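Local coordinates for ficolin-3 (Homo sapiens, PDB 2J5Z), which is a lectin of innate immunity that probably recognises carbohydrates through a trimeric fibrinogen-like domain, here with galactose and calcium bound, at residues C8-N14 against H30-P34; S71-G75 against W84-N89; Y181-G187 against Y199-S205. All blocks are in the same frame, centred on the assembly; numbering follows the deposited sequence. Where two conformers were deposited one is given.

Contact 1. Residues C8-N14 against H30-P34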
loop_
_atom_site.group_PDB
_atom_site.type_symbol
_atom_site.label_atom_id
_atom_site.label_comp_id
_atom_site.label_asym_id
_atom_site.label_seq_id
_atom_site.Cartn_x
_atom_site.Cartn_y
_atom_site.Cartn_z
ATOM N N CYS A 8 2.002 -23.807 -6.385
ATOM C CA CYS A 8 0.964 -23.437 -5.379
ATOM C C CYS A 8 0.766 -24.540 -4.355
ATOM O O CYS A 8 -0.058 -25.436 -4.549
ATOM C CB CYS A 8 -0.365 -23.178 -6.069
ATOM S SG CYS A 8 -1.444 -22.097 -5.166
ATOM N N GLN A 9 1.744 -24.229 -3.308
ATOM C CA GLN A 9 2.059 -25.208 -2.274
ATOM C C GLN A 9 1.020 -25.190 -1.157
ATOM O O GLN A 9 1.355 -24.979 0.009
ATOM C CB GLN A 9 2.164 -26.611 -2.877
ATOM C CG GLN A 9 2.921 -26.666 -4.195
ATOM C CD GLN A 9 4.397 -26.951 -4.008
ATOM O OE1 GLN A 9 4.937 -26.770 -2.916
ATOM N NE2 GLN A 9 5.057 -27.397 -5.072
ATOM N N GLU A 10 -0.239 -25.411 -1.519
ATOM C CA GLU A 10 -1.311 -25.507 -0.534
ATOM C C GLU A 10 -2.189 -24.258 -0.528
ATOM O O GLU A 10 -3.194 -24.184 -1.234
ATOM C CB GLU A 10 -2.161 -26.756 -0.777
ATOM C CG GLU A 10 -2.364 -27.092 -2.244
ATOM C CD GLU A 10 -3.813 -26.966 -2.672
ATOM O OE1 GLU A 10 -4.698 -26.985 -1.791
ATOM O OE2 GLU A 10 -4.067 -26.848 -3.890
ATOM N N GLY A 11 -1.793 -23.280 0.280
ATOM C CA GLY A 11 -2.583 -22.071 0.503
ATOM C C GLY A 11 -4.055 -22.192 0.854
ATOM O O GLY A 11 -4.649 -23.267 0.747
ATOM N N PRO A 12 -4.651 -21.064 1.277
ATOM C CA PRO A 12 -6.060 -20.912 1.626
ATOM C C PRO A 12 -6.931 -20.739 0.392
ATOM O O PRO A 12 -6.471 -20.233 -0.629
ATOM C CB PRO A 12 -6.077 -19.619 2.446
ATOM C CG PRO A 12 -4.941 -18.820 1.882
ATOM C CD PRO A 12 -3.896 -19.807 1.448
ATOM N N ARG A 13 -8.200 -21.119 0.505
ATOM C CA ARG A 13 -9.110 -21.114 -0.636
ATOM C C ARG A 13 -9.969 -19.846 -0.747
ATOM O O ARG A 13 -10.603 -19.605 -1.777
ATOM C CB ARG A 13 -9.990 -22.365 -0.600
ATOM C CG ARG A 13 -9.181 -23.654 -0.524
ATOM C CD ARG A 13 -10.039 -24.854 -0.155
ATOM N NE ARG A 13 -10.585 -24.757 1.196
ATOM C CZ ARG A 13 -11.016 -25.799 1.902
ATOM N NH1 ARG A 13 -10.955 -27.021 1.388
ATOM N NH2 ARG A 13 -11.497 -25.622 3.126
ATOM N N ASN A 14 -9.989 -19.045 0.316
ATOM C CA ASN A 14 -10.705 -17.772 0.305
ATOM C C ASN A 14 -10.295 -16.893 1.478
ATOM O O ASN A 14 -9.462 -17.290 2.284
ATOM C CB ASN A 14 -12.213 -17.999 0.333
ATOM C CG ASN A 14 -12.656 -18.877 1.489
ATOM O OD1 ASN A 14 -12.274 -18.661 2.647
ATOM N ND2 ASN A 14 -13.488 -19.866 1.185
ATOM N N HIS A 30 -2.200 -14.022 -0.565
ATOM C CA HIS A 30 -2.260 -14.994 -1.662
ATOM C C HIS A 30 -3.263 -16.109 -1.388
ATOM O O HIS A 30 -3.297 -16.670 -0.284
ATOM C CB HIS A 30 -0.873 -15.550 -1.937
ATOM C CG HIS A 30 0.023 -14.576 -2.630
ATOM N ND1 HIS A 30 0.366 -14.697 -3.958
ATOM C CD2 HIS A 30 0.614 -13.442 -2.189
ATOM C CE1 HIS A 30 1.150 -13.692 -4.300
ATOM N NE2 HIS A 30 1.314 -12.913 -3.245
ATOM N N LEU A 31 -4.106 -16.400 -2.374
ATOM C CA LEU A 31 -4.987 -17.558 -2.307
ATOM C C LEU A 31 -4.388 -18.611 -3.221
ATOM O O LEU A 31 -3.682 -18.279 -4.163
ATOM C CB LEU A 31 -6.391 -17.238 -2.822
ATOM C CG LEU A 31 -7.217 -16.104 -2.228
ATOM C CD1 LEU A 31 -8.645 -16.162 -2.755
ATOM C CD2 LEU A 31 -7.199 -16.175 -0.708
ATOM N N CYS A 32 -4.655 -19.875 -2.927
ATOM C CA CYS A 32 -4.263 -20.950 -3.831
ATOM C C CYS A 32 -5.527 -21.374 -4.564
ATOM O O CYS A 32 -6.452 -21.918 -3.964
ATOM C CB CYS A 32 -3.634 -22.124 -3.071
ATOM S SG CYS A 32 -2.707 -23.302 -4.138
ATOM N N LEU A 33 -5.575 -21.069 -5.857
ATOM C CA LEU A 33 -6.718 -21.409 -6.695
ATOM C C LEU A 33 -6.839 -22.914 -6.906
ATOM O O LEU A 33 -5.849 -23.642 -6.809
ATOM C CB LEU A 33 -6.596 -20.719 -8.052
ATOM C CG LEU A 33 -6.602 -19.187 -8.036
ATOM C CD1 LEU A 33 -6.309 -18.666 -9.418
ATOM C CD2 LEU A 33 -7.948 -18.691 -7.560
ATOM N N PRO A 34 -8.057 -23.385 -7.195
ATOM C CA PRO A 34 -8.305 -24.815 -7.391
ATOM C C PRO A 34 -7.312 -25.455 -8.365
ATOM O O PRO A 34 -6.919 -26.609 -8.173
ATOM C CB PRO A 34 -9.719 -24.843 -7.969
ATOM C CG PRO A 34 -10.372 -23.623 -7.393
ATOM C CD PRO A 34 -9.290 -22.584 -7.322
#

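Contact 2. Residues S71-G75 against W84-N89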
loop_
_atom_site.group_PDB
_atom_site.type_symbol
_atom_site.label_atom_id
_atom_site.label_comp_id
_atom_site.label_asym_id
_atom_site.label_seq_id
_atom_site.Cartn_x
_atom_site.Cartn_y
_atom_site.Cartn_z
ATOM N N SER A 71 -7.693 -7.601 -21.319
ATOM C CA SER A 71 -7.429 -6.884 -20.076
ATOM C C SER A 71 -8.442 -7.257 -18.993
ATOM O O SER A 71 -8.070 -7.553 -17.862
ATOM C CB SER A 71 -7.464 -5.377 -20.322
ATOM O OG SER A 71 -6.309 -4.955 -21.030
ATOM N N TYR A 72 -9.725 -7.257 -19.343
ATOM C CA TYR A 72 -10.732 -7.673 -18.379
ATOM C C TYR A 72 -10.589 -9.139 -18.021
ATOM O O TYR A 72 -10.884 -9.537 -16.893
ATOM C CB TYR A 72 -12.155 -7.324 -18.853
ATOM C CG TYR A 72 -12.506 -5.945 -18.402
ATOM C CD1 TYR A 72 -12.921 -5.711 -17.090
ATOM C CD2 TYR A 72 -12.308 -4.846 -19.238
ATOM C CE1 TYR A 72 -13.198 -4.441 -16.646
ATOM C CE2 TYR A 72 -12.581 -3.553 -18.803
ATOM C CZ TYR A 72 -13.014 -3.364 -17.487
ATOM O OH TYR A 72 -13.308 -2.113 -16.997
ATOM N N ARG A 73 -10.128 -9.950 -18.969
ATOM C CA ARG A 73 -9.983 -11.380 -18.717
ATOM C C ARG A 73 -8.901 -11.664 -17.676
ATOM O O ARG A 73 -9.089 -12.473 -16.774
ATOM C CB ARG A 73 -9.654 -12.134 -20.019
ATOM C CG ARG A 73 -9.314 -13.612 -19.817
ATOM C CD ARG A 73 -9.051 -14.319 -21.177
ATOM N NE ARG A 73 -7.836 -13.774 -21.781
ATOM C CZ ARG A 73 -7.680 -13.492 -23.075
ATOM N NH1 ARG A 73 -8.687 -13.662 -23.937
ATOM N NH2 ARG A 73 -6.513 -13.000 -23.499
ATOM N N ALA A 74 -7.765 -10.988 -17.829
ATOM C CA ALA A 74 -6.571 -11.238 -17.031
ATOM C C ALA A 74 -6.534 -10.411 -15.752
ATOM O O ALA A 74 -5.819 -10.748 -14.809
ATOM C CB ALA A 74 -5.337 -10.917 -17.876
ATOM N N GLY A 75 -7.279 -9.316 -15.736
ATOM C CA GLY A 75 -7.234 -8.365 -14.625
ATOM C C GLY A 75 -6.263 -7.223 -14.894
ATOM O O GLY A 75 -5.344 -7.364 -15.711
ATOM N N TRP A 84 -9.362 -4.271 -11.278
ATOM C CA TRP A 84 -10.328 -5.327 -11.599
ATOM C C TRP A 84 -9.544 -6.640 -11.514
ATOM O O TRP A 84 -8.540 -6.808 -12.207
ATOM C CB TRP A 84 -10.882 -5.120 -13.017
ATOM C CG TRP A 84 -11.803 -6.217 -13.463
ATOM C CD1 TRP A 84 -11.493 -7.286 -14.263
ATOM C CD2 TRP A 84 -13.186 -6.356 -13.117
ATOM N NE1 TRP A 84 -12.614 -8.077 -14.444
ATOM C CE2 TRP A 84 -13.665 -7.520 -13.758
ATOM C CE3 TRP A 84 -14.071 -5.592 -12.347
ATOM C CZ2 TRP A 84 -14.994 -7.952 -13.634
ATOM C CZ3 TRP A 84 -15.396 -6.020 -12.229
ATOM C CH2 TRP A 84 -15.840 -7.183 -12.867
ATOM N N LEU A 85 -9.986 -7.583 -10.681
ATOM C CA LEU A 85 -9.185 -8.776 -10.401
ATOM C C LEU A 85 -8.976 -9.648 -11.644
ATOM O O LEU A 85 -7.938 -10.305 -11.781
ATOM C CB LEU A 85 -9.856 -9.621 -9.309
ATOM C CG LEU A 85 -9.070 -10.832 -8.813
ATOM C CD1 LEU A 85 -7.767 -10.426 -8.133
ATOM C CD2 LEU A 85 -9.959 -11.630 -7.836
ATOM N N GLY A 86 -9.971 -9.649 -12.531
ATOM C CA GLY A 86 -9.919 -10.425 -13.771
ATOM C C GLY A 86 -11.015 -11.469 -13.887
ATOM O O GLY A 86 -11.278 -12.214 -12.954
ATOM N N ASN A 87 -11.646 -11.529 -15.050
ATOM C CA ASN A 87 -12.770 -12.437 -15.247
ATOM C C ASN A 87 -12.388 -13.903 -15.138
ATOM O O ASN A 87 -13.142 -14.706 -14.580
ATOM C CB ASN A 87 -13.430 -12.167 -16.598
ATOM C CG ASN A 87 -14.124 -10.824 -16.647
ATOM O OD1 ASN A 87 -14.410 -10.221 -15.616
ATOM N ND2 ASN A 87 -14.395 -10.347 -17.852
ATOM N N GLU A 88 -11.215 -14.267 -15.665
ATOM C CA GLU A 88 -10.791 -15.658 -15.553
ATOM C C GLU A 88 -10.560 -16.081 -14.093
ATOM O O GLU A 88 -10.969 -17.170 -13.687
ATOM C CB GLU A 88 -9.574 -15.946 -16.445
ATOM C CG GLU A 88 -9.119 -17.388 -16.414
ATOM C CD GLU A 88 -10.141 -18.383 -17.002
ATOM O OE1 GLU A 88 -11.031 -17.964 -17.789
ATOM O OE2 GLU A 88 -10.015 -19.596 -16.693
ATOM N N ASN A 89 -9.948 -15.203 -13.302
ATOM C CA ASN A 89 -9.797 -15.415 -11.858
ATOM C C ASN A 89 -11.167 -15.590 -11.189
ATOM O O ASN A 89 -11.392 -16.535 -10.409
ATOM C CB ASN A 89 -9.027 -14.236 -11.239
ATOM C CG ASN A 89 -7.556 -14.267 -11.588
ATOM O OD1 ASN A 89 -6.964 -15.343 -11.690
ATOM N ND2 ASN A 89 -6.951 -13.089 -11.765
HETATM O O HOH W 1 -8.140 -13.276 -14.503
HETATM O O HOH W 2 -4.553 -12.989 -13.598
#

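Contact 3. Residues Y181-G187 against Y199-S205. With GAL (beta-D-galactopyranose), chain E.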
loop_
_atom_site.group_PDB
_atom_site.type_symbol
_atom_site.label_atom_id
_atom_site.label_comp_id
_atom_site.label_asym_id
_atom_site.label_seq_id
_atom_site.Cartn_x
_atom_site.Cartn_y
_atom_site.Cartn_z
ATOM N N TYR A 181 -27.729 -0.456 -19.515
ATOM C CA TYR A 181 -27.474 -0.772 -18.103
ATOM C C TYR A 181 -28.381 -0.166 -17.020
ATOM O O TYR A 181 -28.999 0.889 -17.205
ATOM C CB TYR A 181 -26.010 -0.453 -17.745
ATOM C CG TYR A 181 -25.657 1.027 -17.609
ATOM C CD1 TYR A 181 -25.923 1.722 -16.434
ATOM C CD2 TYR A 181 -25.009 1.704 -18.635
ATOM C CE1 TYR A 181 -25.579 3.062 -16.290
ATOM C CE2 TYR A 181 -24.654 3.050 -18.500
ATOM C CZ TYR A 181 -24.946 3.720 -17.327
ATOM O OH TYR A 181 -24.602 5.045 -17.169
ATOM N N ARG A 182 -28.436 -0.856 -15.880
ATOM C CA ARG A 182 -28.910 -0.279 -14.623
ATOM C C ARG A 182 -27.714 -0.003 -13.716
ATOM O O ARG A 182 -27.812 0.789 -12.783
ATOM C CB ARG A 182 -29.860 -1.234 -13.894
ATOM C CG ARG A 182 -31.036 -1.742 -14.720
ATOM C CD ARG A 182 -32.366 -1.230 -14.214
ATOM N NE ARG A 182 -32.500 -1.341 -12.765
ATOM C CZ ARG A 182 -33.134 -0.443 -12.018
ATOM N NH1 ARG A 182 -33.693 0.620 -12.588
ATOM N NH2 ARG A 182 -33.211 -0.601 -10.710
ATOM N N SER A 183 -26.593 -0.682 -13.972
ATOM C CA SER A 183 -25.334 -0.415 -13.243
ATOM C C SER A 183 -24.140 -0.406 -14.200
ATOM O O SER A 183 -24.135 -1.090 -15.219
ATOM C CB SER A 183 -25.105 -1.431 -12.118
ATOM O OG SER A 183 -25.204 -2.762 -12.608
ATOM N N ASN A 184 -23.111 0.351 -13.847
ATOM C CA ASN A 184 -22.001 0.596 -14.756
ATOM C C ASN A 184 -20.759 0.953 -13.942
ATOM O O ASN A 184 -20.139 2.004 -14.154
ATOM C CB ASN A 184 -22.367 1.768 -15.678
ATOM C CG ASN A 184 -21.391 1.962 -16.805
ATOM O OD1 ASN A 184 -20.948 0.992 -17.451
ATOM N ND2 ASN A 184 -21.069 3.240 -17.093
ATOM N N LEU A 185 -20.398 0.087 -13.005
ATOM C CA LEU A 185 -19.384 0.416 -12.004
ATOM C C LEU A 185 -17.952 0.427 -12.531
ATOM O O LEU A 185 -17.051 0.869 -11.830
ATOM C CB LEU A 185 -19.486 -0.507 -10.785
ATOM C CG LEU A 185 -20.825 -0.484 -10.034
ATOM C CD1 LEU A 185 -20.764 -1.430 -8.841
ATOM C CD2 LEU A 185 -21.261 0.939 -9.594
ATOM N N ASN A 186 -17.758 -0.067 -13.751
ATOM C CA ASN A 186 -16.455 -0.011 -14.418
ATOM C C ASN A 186 -16.473 1.132 -15.424
ATOM O O ASN A 186 -15.688 1.156 -16.379
ATOM C CB ASN A 186 -16.134 -1.324 -15.131
ATOM C CG ASN A 186 -15.878 -2.471 -14.174
ATOM O OD1 ASN A 186 -15.497 -2.259 -13.023
ATOM N ND2 ASN A 186 -16.068 -3.703 -14.655
ATOM N N GLY A 187 -17.383 2.075 -15.205
ATOM C CA GLY A 187 -17.546 3.188 -16.139
ATOM C C GLY A 187 -16.501 4.264 -15.916
ATOM O O GLY A 187 -15.607 4.112 -15.085
ATOM N N TYR A 199 -22.731 8.939 -19.154
ATOM C CA TYR A 199 -22.697 7.619 -18.538
ATOM C C TYR A 199 -21.433 7.511 -17.699
ATOM O O TYR A 199 -20.325 7.645 -18.231
ATOM C CB TYR A 199 -22.672 6.548 -19.619
ATOM C CG TYR A 199 -23.788 6.694 -20.623
ATOM C CD1 TYR A 199 -25.111 6.595 -20.224
ATOM C CD2 TYR A 199 -23.519 6.937 -21.971
ATOM C CE1 TYR A 199 -26.141 6.734 -21.132
ATOM C CE2 TYR A 199 -24.548 7.072 -22.895
ATOM C CZ TYR A 199 -25.859 6.969 -22.464
ATOM O OH TYR A 199 -26.900 7.095 -23.355
ATOM N N GLY A 200 -21.598 7.268 -16.403
ATOM C CA GLY A 200 -20.452 7.135 -15.497
ATOM C C GLY A 200 -20.584 5.954 -14.552
ATOM O O GLY A 200 -21.246 4.971 -14.874
ATOM N N ILE A 201 -19.967 6.067 -13.377
ATOM C CA ILE A 201 -20.003 4.997 -12.371
ATOM C C ILE A 201 -21.350 5.092 -11.659
ATOM O O ILE A 201 -21.482 5.729 -10.608
ATOM C CB ILE A 201 -18.790 5.083 -11.407
ATOM C CG1 ILE A 201 -17.496 4.977 -12.219
ATOM C CG2 ILE A 201 -18.861 3.992 -10.340
ATOM C CD1 ILE A 201 -16.217 5.317 -11.453
ATOM N N ASP A 202 -22.348 4.465 -12.280
ATOM C CA ASP A 202 -23.763 4.701 -11.975
ATOM C C ASP A 202 -24.453 3.462 -11.393
ATOM O O ASP A 202 -24.103 2.329 -11.731
ATOM C CB ASP A 202 -24.516 5.096 -13.246
ATOM C CG ASP A 202 -23.989 6.375 -13.887
ATOM O OD1 ASP A 202 -23.297 7.157 -13.207
ATOM O OD2 ASP A 202 -24.277 6.589 -15.087
ATOM N N TRP A 203 -25.431 3.696 -10.519
ATOM C CA TRP A 203 -26.278 2.644 -9.943
ATOM C C TRP A 203 -27.712 3.180 -9.992
ATOM O O TRP A 203 -28.094 3.993 -9.152
ATOM C CB TRP A 203 -25.854 2.362 -8.495
ATOM C CG TRP A 203 -26.420 1.088 -7.858
ATOM C CD1 TRP A 203 -27.499 0.998 -7.025
ATOM C CD2 TRP A 203 -25.908 -0.253 -7.993
ATOM N NE1 TRP A 203 -27.697 -0.316 -6.643
ATOM C CE2 TRP A 203 -26.741 -1.100 -7.233
ATOM C CE3 TRP A 203 -24.836 -0.817 -8.702
ATOM C CZ2 TRP A 203 -26.522 -2.476 -7.139
ATOM C CZ3 TRP A 203 -24.624 -2.185 -8.617
ATOM C CH2 TRP A 203 -25.460 -3.000 -7.841
ATOM N N ALA A 204 -28.481 2.748 -10.990
ATOM C CA ALA A 204 -29.781 3.375 -11.301
ATOM C C ALA A 204 -30.697 3.548 -10.097
ATOM O O ALA A 204 -31.369 4.578 -9.962
ATOM C CB ALA A 204 -30.500 2.619 -12.409
ATOM N N SER A 205 -30.737 2.542 -9.234
ATOM C CA SER A 205 -31.679 2.529 -8.127
ATOM C C SER A 205 -31.192 3.337 -6.930
ATOM O O SER A 205 -31.926 3.517 -5.953
ATOM C CB SER A 205 -31.974 1.093 -7.703
ATOM O OG SER A 205 -30.822 0.496 -7.120
HETATM C C1 GAL E . -30.016 2.370 -20.500
HETATM C C2 GAL E . -29.367 2.764 -19.183
HETATM C C3 GAL E . -28.618 4.083 -19.319
HETATM C C4 GAL E . -27.839 4.213 -20.629
HETATM C C5 GAL E . -28.564 3.609 -21.821
HETATM C C6 GAL E . -27.655 3.575 -23.044
HETATM O O1 GAL E . -30.692 1.113 -20.375
HETATM O O2 GAL E . -30.370 2.893 -18.165
HETATM O O3 GAL E . -27.711 4.201 -18.221
HETATM O O4 GAL E . -26.563 3.581 -20.497
HETATM O O5 GAL E . -28.979 2.292 -21.470
HETATM O O6 GAL E . -28.378 4.032 -24.193
HETATM O O HOH W 3 -18.952 5.385 -18.048
#

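Contact 1. Residues C8-N14 against H30-P34
Cys-32 is held twice by the 8-14 segment, once covalently and once through its backbone. Its SG is bonded to Cys-8 SG at 2.0 Å, and its N donates to Pro-12 O in a nearly straight bond of 3.0 Å (164° at the hydrogen). Each SG lies anti to its backbone N; the torsion about the S-S bond is modelled at 173°, far from the usual disulfide value near 90°, and at this end of the modelled chain that value is doubtful.

Pro-12 lies across the edge of strand 28-32. Its O also receives a weaker CA-H contact from Leu-31 CA, 3.5 Å away, while its ring atom CG rests on His-30 O at the same separation. Leu-31 runs alongside the chain past the proline, its CD2 4.3 Å from Pro-12 CG and 3.9 Å from Asn-14 C. Both Leu-31 and Pro-12 also touch Leu-18 of helix 15-20, a helix that Asn-14 caps through Glu-17 N.

A covalent bond, a single backbone hydrogen bond and a small apolar patch thus pin the start of the modelled chain to an edge strand, an anchorage whose disulfide would depend on oxidising surroundings.

Contact 2. Residues S71-G75 against W84-N89
Two successive helices of the fibrinogen-like domain meet end to end here, carbonyls in the last turn of helix 69-74 accepting from the first N-H groups of helix 87-94. Asn-87 N donates to Tyr-72 O at 2.8 Å, and Glu-88 N reaches Arg-73 O at 3.0 Å; both donors lie in the carbonyl plane, the second on a lone pair. Tyr-72 O is shared further, with a CA-H contact from Gly-86 and a weak bond from Trp-84 NE1. That indole N-H also leans on Asn-87 OD1, and two such weak bonds can only bias the ring's rotation.

Between the helices the chain runs through the short antiparallel strands 76-77 and 83-84, and its two ends come together at glycines: Gly-75, leaving its helix with positive phi, has its CA only 3.5 Å from Gly-86 CA. Beside them the edge of Tyr-72 points into the face of Trp-84 in a T-shaped pair, CD1 to CD1 3.5 Å and ring planes 64° apart. Trp-84 CG stands anti to the backbone N (chi1 176°), which turns one indole face to the tyrosine edge; Tyr-72 OH goes on to Phe-65 O.

One water accepts from Asn-89 N and donates to Arg-73 O at 2.6 Å. A second joins Asn-89 ND2 to Ala-74 O, a carbonyl that also accepts from Thr-24 of a neighbouring subunit. Asn-89 ND2 donates to Leu-85 O as well, and its OD1 is bonded to Arg-37 NH1.

Contact 3. Residues Y181-G187 against Y199-S205
The ring of Tyr-181 is sandwiched: Asn-184 CB sits over the centre of one face, 3.4 Å above the plane, and galactose O3 lies over the opposite face, offset toward the rim. At its edge, Tyr-181 OH donates to Asp-202 OD2 at 2.6 Å, on the anti side of a carboxylate turned 41° from the ring. The tyrosine's chi1 of 74°, with CG between the backbone N and the carbonyl carbon, swings the ring between sugar and asparagine. Tyr-199 offers its own ring edge to Tyr-181 OH, and its CE1 approaches galactose C4 obliquely, at a doubtfully short separation. On a third flat group, Ala-204 CB packs over one face of the Arg-182 guanidinium, whose NH2 is bonded to Asp-143 O.

Behind this wall of the galactose pocket the two loops run antiparallel, meeting in a single beta bridge where Ser-183 and Trp-203 form the non-hydrogen-bonded pair. Ala-204 N points to Arg-182 O, nearly straight at 2.7 Å, and Asn-184 N to Asp-202 O at 3.1 Å. The 181-187 chain then folds into the type I turn from Asn-184 to Gly-187.

Asp-202 OD2 is gripped by a second donor, Gly-200 N at 3.1 Å, arriving from the same face of the carboxylate as the tyrosine hydroxyl; Gly-210 N is a further partner. Asn-184 ND2 donates from above the carbonyl plane to Gly-200 O, 2.8 Å away, while its OD1 is bonded to Tyr-177 OH. On the inner side Leu-185 fits between Ile-201 and Trp-203, against strands 101-106 and 215-220.

In the fold
Read from the N terminus, the three contacts follow one another in series, neither nested nor crossed. Contact 1 closes the loop that carries helix 15-20 and strand 25-26, tying the chain start to edge strand 28-32. Contact 2 closes a shorter excursion through strands 76-77 and 83-84 and brings helices 69-74 and 87-94 together. Contact 3 closes the irregular stretch 188-198 within the long loop region between helix 167-171 and strand 215-220. Contact 2 is the intermediary: Leu-33 packs on Asn-89, while Asn-186 touches both Trp-84 and Tyr-72. Contacts 1 and 3, by contrast, lie on opposite sides of the chain's centre, their own centres about 33 Å apart, with galactose at the contact 3 end.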